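Local coordinates for serine protease (Arthrobacter nicotinovorans, PDB 3WY8), which probably hydrolyses peptide bonds in proteins, keratin among them, as a trypsin-like serine protease, this chain being the protease domain of a longer precursor, at residues L123-F128 against A158-P163; F58-L63 against Q104-V109; T93-M98 against T207-T212. All coordinates share one frame; numbering follows the deposited sequence.

Contact 1 (L123-F128 against A158-P163)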
loop_
_atom_site.group_PDB
_atom_site.type_symbol
_atom_site.label_atom_id
_atom_site.label_comp_id
_atom_site.label_asym_id
_atom_site.label_seq_id
_atom_site.Cartn_x
_atom_site.Cartn_y
_atom_site.Cartn_z
ATOM N N LEU A 123 -9.088 -4.128 -15.175
ATOM C CA LEU A 123 -7.998 -3.352 -15.760
ATOM C C LEU A 123 -6.663 -4.086 -15.635
ATOM O O LEU A 123 -6.546 -5.054 -14.879
ATOM C CB LEU A 123 -7.897 -1.969 -15.104
ATOM C CG LEU A 123 -9.070 -0.999 -15.307
ATOM C CD1 LEU A 123 -8.876 0.239 -14.442
ATOM C CD2 LEU A 123 -9.229 -0.618 -16.772
ATOM N N SER A 124 -5.670 -3.630 -16.396
ATOM C CA SER A 124 -4.307 -4.148 -16.282
ATOM C C SER A 124 -3.508 -3.278 -15.321
ATOM O O SER A 124 -3.699 -2.061 -15.274
ATOM C CB SER A 124 -3.639 -4.207 -17.653
ATOM O OG SER A 124 -4.283 -5.179 -18.456
ATOM N N TYR A 125 -2.613 -3.910 -14.563
ATOM C CA TYR A 125 -1.900 -3.238 -13.483
ATOM C C TYR A 125 -0.427 -3.597 -13.432
ATOM O O TYR A 125 -0.014 -4.652 -13.910
ATOM C CB TYR A 125 -2.498 -3.633 -12.129
ATOM C CG TYR A 125 -3.888 -3.114 -11.877
ATOM C CD1 TYR A 125 -4.081 -1.846 -11.340
ATOM C CD2 TYR A 125 -5.007 -3.899 -12.156
ATOM C CE1 TYR A 125 -5.363 -1.362 -11.096
ATOM C CE2 TYR A 125 -6.291 -3.426 -11.920
ATOM C CZ TYR A 125 -6.456 -2.158 -11.385
ATOM O OH TYR A 125 -7.720 -1.688 -11.148
ATOM N N LYS A 126 0.354 -2.704 -12.835
ATOM C CA LYS A 126 1.688 -3.040 -12.361
ATOM C C LYS A 126 1.730 -2.716 -10.869
ATOM O O LYS A 126 1.459 -1.585 -10.468
ATOM C CB LYS A 126 2.767 -2.274 -13.132
ATOM C CG LYS A 126 4.194 -2.734 -12.795
ATOM C CD LYS A 126 5.235 -2.075 -13.689
ATOM C CE LYS A 126 6.631 -2.573 -13.347
ATOM N NZ LYS A 126 7.688 -2.081 -14.283
ATOM N N SER A 127 2.030 -3.731 -10.062
ATOM C CA SER A 127 2.063 -3.605 -8.607
ATOM C C SER A 127 3.494 -3.625 -8.098
ATOM O O SER A 127 4.328 -4.365 -8.609
ATOM C CB SER A 127 1.269 -4.738 -7.956
ATOM O OG SER A 127 1.599 -4.875 -6.577
ATOM N N PHE A 128 3.760 -2.815 -7.081
ATOM C CA PHE A 128 5.091 -2.698 -6.500
ATOM C C PHE A 128 5.082 -3.035 -5.021
ATOM O O PHE A 128 4.063 -2.894 -4.359
ATOM C CB PHE A 128 5.603 -1.272 -6.673
ATOM C CG PHE A 128 5.910 -0.905 -8.094
ATOM C CD1 PHE A 128 7.231 -0.869 -8.541
ATOM C CD2 PHE A 128 4.888 -0.576 -8.983
ATOM C CE1 PHE A 128 7.530 -0.515 -9.860
ATOM C CE2 PHE A 128 5.174 -0.228 -10.307
ATOM C CZ PHE A 128 6.498 -0.201 -10.743
ATOM N N ALA A 158 -15.154 -8.688 -3.320
ATOM C CA ALA A 158 -15.066 -7.854 -4.528
ATOM C C ALA A 158 -13.619 -7.485 -4.902
ATOM O O ALA A 158 -13.384 -6.505 -5.614
ATOM C CB ALA A 158 -15.946 -6.587 -4.391
ATOM N N THR A 159 -12.662 -8.279 -4.427
ATOM C CA THR A 159 -11.244 -8.022 -4.701
ATOM C C THR A 159 -10.888 -8.455 -6.121
ATOM O O THR A 159 -11.701 -9.056 -6.821
ATOM C CB THR A 159 -10.317 -8.755 -3.710
ATOM O OG1 THR A 159 -10.565 -10.166 -3.779
ATOM C CG2 THR A 159 -10.537 -8.261 -2.286
ATOM N N GLN A 160 -9.676 -8.120 -6.546
ATOM C CA GLN A 160 -9.170 -8.550 -7.845
ATOM C C GLN A 160 -7.759 -9.097 -7.680
ATOM O O GLN A 160 -7.027 -8.677 -6.784
ATOM C CB GLN A 160 -9.167 -7.384 -8.831
ATOM C CG GLN A 160 -10.550 -6.797 -9.090
ATOM C CD GLN A 160 -10.542 -5.798 -10.221
ATOM O OE1 GLN A 160 -10.957 -6.111 -11.334
ATOM N NE2 GLN A 160 -10.045 -4.593 -9.948
ATOM N N GLY A 161 -7.377 -10.026 -8.550
ATOM C CA GLY A 161 -6.045 -10.621 -8.479
ATOM C C GLY A 161 -5.256 -10.523 -9.764
ATOM O O GLY A 161 -5.832 -10.513 -10.853
ATOM N N ILE A 162 -3.934 -10.437 -9.625
ATOM C CA ILE A 162 -3.010 -10.494 -10.761
ATOM C C ILE A 162 -1.933 -11.540 -10.473
ATOM O O ILE A 162 -1.629 -11.805 -9.308
ATOM C CB ILE A 162 -2.348 -9.114 -11.075
ATOM C CG1 ILE A 162 -1.566 -8.577 -9.868
ATOM C CG2 ILE A 162 -3.391 -8.107 -11.557
ATOM C CD1 ILE A 162 -0.663 -7.399 -10.193
ATOM N N PRO A 163 -1.354 -12.151 -11.526
ATOM C CA PRO A 163 -0.251 -13.078 -11.277
ATOM C C PRO A 163 0.916 -12.326 -10.642
ATOM O O PRO A 163 1.272 -11.239 -11.103
ATOM C CB PRO A 163 0.119 -13.566 -12.683
ATOM C CG PRO A 163 -1.125 -13.372 -13.478
ATOM C CD PRO A 163 -1.692 -12.089 -12.958
HETATM O O HOH W 1 -9.695 -3.007 -12.449
#

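Contact 2 (F58-L63 against Q104-V109)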
loop_
_atom_site.group_PDB
_atom_site.type_symbol
_atom_site.label_atom_id
_atom_site.label_comp_id
_atom_site.label_asym_id
_atom_site.label_seq_id
_atom_site.Cartn_x
_atom_site.Cartn_y
_atom_site.Cartn_z
ATOM N N PHE A 58 7.559 5.523 7.291
ATOM C CA PHE A 58 7.586 5.377 5.839
ATOM C C PHE A 58 8.956 5.786 5.324
ATOM O O PHE A 58 9.442 6.882 5.629
ATOM C CB PHE A 58 6.473 6.232 5.217
ATOM C CG PHE A 58 6.360 6.121 3.715
ATOM C CD1 PHE A 58 5.972 4.924 3.108
ATOM C CD2 PHE A 58 6.599 7.232 2.914
ATOM C CE1 PHE A 58 5.845 4.833 1.717
ATOM C CE2 PHE A 58 6.475 7.154 1.524
ATOM C CZ PHE A 58 6.099 5.949 0.924
ATOM N N VAL A 59 9.595 4.892 4.570
ATOM C CA VAL A 59 10.912 5.177 4.009
ATOM C C VAL A 59 10.853 5.165 2.477
ATOM O O VAL A 59 10.964 4.108 1.859
ATOM C CB VAL A 59 11.998 4.189 4.518
ATOM C CG1 VAL A 59 13.374 4.690 4.139
ATOM C CG2 VAL A 59 11.909 4.000 6.035
ATOM N N PRO A 60 10.666 6.350 1.859
ATOM C CA PRO A 60 10.604 6.442 0.399
ATOM C C PRO A 60 11.917 5.999 -0.226
ATOM O O PRO A 60 12.987 6.321 0.299
ATOM C CB PRO A 60 10.391 7.939 0.133
ATOM C CG PRO A 60 10.029 8.547 1.421
ATOM C CD PRO A 60 10.542 7.665 2.509
ATOM N N ALA A 61 11.828 5.249 -1.325
ATOM C CA ALA A 61 13.005 4.801 -2.082
ATOM C C ALA A 61 14.018 4.020 -1.234
ATOM O O ALA A 61 15.222 4.057 -1.500
ATOM C CB ALA A 61 13.678 5.983 -2.808
ATOM N N TYR A 62 13.521 3.317 -0.217
ATOM C CA TYR A 62 14.345 2.437 0.609
ATOM C C TYR A 62 15.122 1.458 -0.269
ATOM O O TYR A 62 14.574 0.893 -1.213
ATOM C CB TYR A 62 13.451 1.656 1.576
ATOM C CG TYR A 62 14.169 0.702 2.515
ATOM C CD1 TYR A 62 14.468 1.080 3.823
ATOM C CD2 TYR A 62 14.514 -0.590 2.106
ATOM C CE1 TYR A 62 15.116 0.209 4.700
ATOM C CE2 TYR A 62 15.161 -1.475 2.982
ATOM C CZ TYR A 62 15.456 -1.067 4.273
ATOM O OH TYR A 62 16.085 -1.936 5.144
ATOM N N LEU A 63 16.402 1.274 0.045
ATOM C CA LEU A 63 17.197 0.236 -0.594
ATOM C C LEU A 63 18.314 -0.215 0.330
ATOM O O LEU A 63 19.193 0.576 0.688
ATOM C CB LEU A 63 17.776 0.716 -1.932
ATOM C CG LEU A 63 18.692 -0.283 -2.650
ATOM C CD1 LEU A 63 17.953 -1.566 -3.052
ATOM C CD2 LEU A 63 19.345 0.374 -3.858
ATOM N N GLN A 104 9.767 19.972 6.004
ATOM C CA GLN A 104 9.296 19.685 4.650
ATOM C C GLN A 104 8.145 18.684 4.636
ATOM O O GLN A 104 8.113 17.763 5.448
ATOM C CB GLN A 104 10.436 19.132 3.797
ATOM C CG GLN A 104 11.528 20.130 3.436
ATOM C CD GLN A 104 12.560 19.529 2.502
ATOM O OE1 GLN A 104 13.389 18.712 2.910
ATOM N NE2 GLN A 104 12.514 19.931 1.237
ATOM N N LYS A 105 7.214 18.869 3.701
ATOM C CA LYS A 105 6.114 17.925 3.483
ATOM C C LYS A 105 6.542 16.814 2.518
ATOM O O LYS A 105 7.267 17.066 1.556
ATOM C CB LYS A 105 4.871 18.655 2.954
ATOM C CG LYS A 105 4.152 19.502 4.020
ATOM C CD LYS A 105 3.211 20.537 3.410
ATOM C CE LYS A 105 3.923 21.861 3.145
ATOM N NZ LYS A 105 2.988 22.935 2.692
ATOM N N LEU A 106 6.089 15.590 2.782
ATOM C CA LEU A 106 6.539 14.411 2.031
ATOM C C LEU A 106 6.479 14.569 0.508
ATOM O O LEU A 106 7.460 14.286 -0.189
ATOM C CB LEU A 106 5.772 13.160 2.478
ATOM C CG LEU A 106 6.079 11.839 1.760
ATOM C CD1 LEU A 106 7.504 11.362 2.026
ATOM C CD2 LEU A 106 5.092 10.784 2.182
ATOM N N ALA A 107 5.332 15.018 0.002
ATOM C CA ALA A 107 5.117 15.135 -1.440
ATOM C C ALA A 107 6.002 16.198 -2.088
ATOM O O ALA A 107 6.302 16.117 -3.281
ATOM C CB ALA A 107 3.644 15.397 -1.742
ATOM N N ASP A 108 6.428 17.184 -1.300
ATOM C CA ASP A 108 7.359 18.199 -1.786
ATOM C C ASP A 108 8.762 17.630 -1.983
ATOM O O ASP A 108 9.532 18.138 -2.803
ATOM C CB ASP A 108 7.399 19.406 -0.846
ATOM C CG ASP A 108 6.201 20.334 -1.026
ATOM O OD1 ASP A 108 5.642 20.406 -2.144
ATOM O OD2 ASP A 108 5.823 21.006 -0.043
ATOM N N VAL A 109 9.075 16.567 -1.242
ATOM C CA VAL A 109 10.382 15.911 -1.318
ATOM C C VAL A 109 10.396 14.779 -2.350
ATOM O O VAL A 109 11.333 14.680 -3.146
ATOM C CB VAL A 109 10.845 15.393 0.071
ATOM C CG1 VAL A 109 12.252 14.773 -0.002
ATOM C CG2 VAL A 109 10.816 16.516 1.094
#

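Contact 3 (T93-M98 against T207-T212)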
loop_
_atom_site.group_PDB
_atom_site.type_symbol
_atom_site.label_atom_id
_atom_site.label_comp_id
_atom_site.label_asym_id
_atom_site.label_seq_id
_atom_site.Cartn_x
_atom_site.Cartn_y
_atom_site.Cartn_z
ATOM N N THR A 93 -7.789 -1.182 2.777
ATOM C CA THR A 93 -6.953 -0.077 2.335
ATOM C C THR A 93 -7.047 0.998 3.396
ATOM O O THR A 93 -8.091 1.167 4.027
ATOM C CB THR A 93 -7.393 0.486 0.962
ATOM O OG1 THR A 93 -7.203 -0.512 -0.046
ATOM C CG2 THR A 93 -6.579 1.720 0.574
ATOM N N ALA A 94 -5.944 1.707 3.600
ATOM C CA ALA A 94 -5.905 2.793 4.561
ATOM C C ALA A 94 -4.884 3.837 4.138
ATOM O O ALA A 94 -4.083 3.611 3.229
ATOM C CB ALA A 94 -5.593 2.256 5.951
ATOM N N PHE A 95 -4.935 4.993 4.789
ATOM C CA PHE A 95 -4.071 6.097 4.438
ATOM C C PHE A 95 -3.444 6.669 5.689
ATOM O O PHE A 95 -4.121 6.924 6.684
ATOM C CB PHE A 95 -4.843 7.171 3.663
ATOM C CG PHE A 95 -5.473 6.653 2.407
ATOM C CD1 PHE A 95 -4.781 6.686 1.202
ATOM C CD2 PHE A 95 -6.744 6.083 2.438
ATOM C CE1 PHE A 95 -5.354 6.182 0.034
ATOM C CE2 PHE A 95 -7.326 5.567 1.279
ATOM C CZ PHE A 95 -6.631 5.622 0.074
ATOM N N ALA A 96 -2.131 6.827 5.638
ATOM C CA ALA A 96 -1.404 7.426 6.733
ATOM C C ALA A 96 -1.084 8.866 6.361
ATOM O O ALA A 96 -0.800 9.164 5.199
ATOM C CB ALA A 96 -0.142 6.637 6.997
ATOM N N VAL A 97 -1.142 9.762 7.344
ATOM C CA VAL A 97 -0.751 11.155 7.140
ATOM C C VAL A 97 0.525 11.415 7.930
ATOM O O VAL A 97 0.571 11.200 9.141
ATOM C CB VAL A 97 -1.869 12.141 7.538
ATOM C CG1 VAL A 97 -1.409 13.586 7.346
ATOM C CG2 VAL A 97 -3.107 11.876 6.705
ATOM N N MET A 98 1.561 11.858 7.224
ATOM C CA MET A 98 2.907 11.924 7.786
ATOM C C MET A 98 3.206 13.286 8.389
ATOM O O MET A 98 2.746 14.312 7.882
ATOM C CB MET A 98 3.950 11.594 6.709
ATOM C CG MET A 98 3.703 10.292 5.942
ATOM S SD MET A 98 3.659 8.809 6.987
ATOM C CE MET A 98 1.955 8.633 7.344
ATOM N N THR A 207 -16.350 3.567 -3.293
ATOM C CA THR A 207 -16.788 4.751 -2.552
ATOM C C THR A 207 -16.365 4.761 -1.082
ATOM O O THR A 207 -16.096 5.825 -0.531
ATOM C CB THR A 207 -18.315 4.943 -2.646
ATOM O OG1 THR A 207 -18.969 3.707 -2.334
ATOM C CG2 THR A 207 -18.707 5.393 -4.054
ATOM N N VAL A 208 -16.321 3.587 -0.452
ATOM C CA VAL A 208 -15.935 3.493 0.964
ATOM C C VAL A 208 -14.466 3.892 1.141
ATOM O O VAL A 208 -14.133 4.741 1.975
ATOM C CB VAL A 208 -16.213 2.083 1.540
ATOM C CG1 VAL A 208 -15.665 1.949 2.958
ATOM C CG2 VAL A 208 -17.724 1.780 1.519
ATOM N N ILE A 209 -13.595 3.295 0.329
ATOM C CA ILE A 209 -12.170 3.611 0.374
ATOM C C ILE A 209 -11.919 5.067 -0.065
ATOM O O ILE A 209 -11.074 5.759 0.512
ATOM C CB ILE A 209 -11.345 2.561 -0.421
ATOM C CG1 ILE A 209 -11.415 1.210 0.309
ATOM C CG2 ILE A 209 -9.901 3.019 -0.610
ATOM C CD1 ILE A 209 -10.869 -0.001 -0.476
ATOM N N GLN A 210 -12.681 5.532 -1.055
ATOM C CA GLN A 210 -12.612 6.928 -1.493
ATOM C C GLN A 210 -12.907 7.895 -0.347
ATOM O O GLN A 210 -12.209 8.892 -0.176
ATOM C CB GLN A 210 -13.581 7.183 -2.647
ATOM C CG GLN A 210 -13.518 8.599 -3.196
ATOM C CD GLN A 210 -14.459 8.811 -4.358
ATOM O OE1 GLN A 210 -15.529 8.210 -4.422
ATOM N NE2 GLN A 210 -14.062 9.671 -5.288
ATOM N N SER A 211 -13.947 7.596 0.430
ATOM C CA SER A 211 -14.310 8.431 1.578
ATOM C C SER A 211 -13.195 8.495 2.626
ATOM O O SER A 211 -12.951 9.553 3.223
ATOM C CB SER A 211 -15.619 7.949 2.204
ATOM O OG SER A 211 -16.717 8.265 1.363
ATOM N N THR A 212 -12.513 7.368 2.837
ATOM C CA THR A 212 -11.374 7.319 3.754
ATOM C C THR A 212 -10.227 8.165 3.219
ATOM O O THR A 212 -9.603 8.915 3.967
ATOM C CB THR A 212 -10.906 5.867 4.017
ATOM O OG1 THR A 212 -12.013 5.090 4.491
ATOM C CG2 THR A 212 -9.808 5.836 5.070
#

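Contact 1 (L123-F128 against A158-P163)
Ile162 CD1 and Ser127 CB meet in a van der Waals touch, while Tyr125 and Gln160 are joined through a water, so one contact shows two ways in which strands that are not direct neighbours can meet. Ile162 has the largest share of buried surface. With its CG1 between the backbone N and the carbonyl carbon (chi1 59°), Ile162 CD1 is carried across to Ser127, ending 4.0 Å from Ser127 CB. The hydroxyl of Ser127 is engaged by Asn189.

Tyr125, next in buried surface, approaches Gln160 with its phenol end. The ring and the amide plane stand nearly perpendicular, 85° apart, and Tyr125 OH lies 3.9 Å from Gln160 NE2. A water bridges them: it donates to Tyr125 OH at 2.7 Å and accepts from Gln160 NE2 at 3.0 Å. The same water accepts from Leu123 N, also at 3.0 Å, so three bonds hold it beside the strand. The phenol makes a further hydrogen bond to Asn186, and Gln160 OE1 receives one from the backbone N of Gly122. Because the amide is gripped at both its oxygen and its nitrogen, its flip is probably fixed, and these buried polar ends have partners.

Strands 124-129 and 160-163 both pair antiparallel with strand 142-150, which runs between them; the sheet is curled, consistent with Tyr125 and Ile162 facing each other across that middle strand. There Tyr125 and Gln160 touch its Ala148, while Trp175 of strand 174-177 meets Tyr125, Ser127 and Ile162.

Contact 2 (F58-L63 against Q104-V109)
Leu106 alone carries the second segment's side of this contact, setting one methyl against Phe58 and the other against Pro60. The segment reaches that point through Lys105, the N-cap residue of the short helix 106-110; as the first turn closes, Lys105 O takes a weak hydrogen bond from Asp108 N at 3.0 Å.

Leu106 comes next, in the first turn. Its CG lies opposite the backbone N (chi1 178°), which sends the forked end away from the helix and toward strand 55-60. Leu106 CD2 comes to the Phe58 ring obliquely, equally near Phe58 CD2 and Phe58 CE2 at 3.9 Å, and the two side chains cross at about a right angle. On the other branch, Leu106 CD1 lies 3.8 Å from Pro60 CG. Phe58 and Pro60 are alternate residues of the strand, both directed at the helix, and the Pro60 N sits over one face of the Phe58 ring near its rim. The fork of Leu106 therefore spans two successive positions on the same side of the strand. Trp72 and Val38, from two other strands, also touch Leu106.

Past Leu106 the helix is tied to Lys35 twice, by a backbone hydrogen bond of Ala107 and a salt bridge from Asp108. Val109 N then bonds to Leu106 O at 3.0 Å, and the Val109 side chain rests on Trp72.

Here the short helix that follows strand 94-98 rests on the first six-stranded antiparallel barrel, one half of the double-barrel architecture typical of the chymotrypsin fold.

Contact 3 (T93-M98 against T207-T212)
The C-terminal helix of the chymotrypsin fold returns here to the first barrel, setting Ile209 and Thr212 of helix 207-218 against Thr93, just before strand 94-98, and Phe95 within it. Ile209 straddles Thr93 with two branches. Ile209 CD1 lies 3.7 Å from Thr93 OG1, and Ile209 CG2, anti to the backbone N, is 3.8 Å from Thr93 CG2. The Thr93 hydroxyl is hydrogen-bonded to Trp205 NE1, just before the helix, so Thr93 is held both by the helix and by the residues leading into it.

Phe95, two residues on, offers its CE2 to the helix backbone, 3.8 Å from Ile209 O, and to Ile209 CG2 at 4.1 Å. One turn later Thr212 CG2 comes to the ring edge, near its plane, 4.0 Å from Phe95 CD2. Tyr213 adds an edge-to-face ring contact. An alanine at Ile209 would take away both branches, and is likely to open a gap beside Thr93 and CE2 of Phe95.

Thr93 directly follows Asp92, which with His43 and Ser171 has the geometry of a Ser-His-Asp triad. A terminal helix packed on the first barrel near the probable catalytic aspartate is a hallmark of chymotrypsin-like proteases.

Overall arrangement
From the N terminus, the chain first enters contact 2 at 58-63, then contact 3 at 93-98, and returns at 104-109 to close contact 2. The two thus cross, and they touch where Leu106 CD2 packs on Met98 CG at 4.0 Å, both reaching the first barrel. The chain then passes to the second barrel, where contact 1 opens at 123-128 and closes at 158-163, wholly within the long loop that contact 3 completes at 207-212. Contact 1 joins strands of the second barrel alone, its centre about 25 Å from that of contact 2. Contact 3 spans the domains, bringing the C-terminal helix back onto the first barrel.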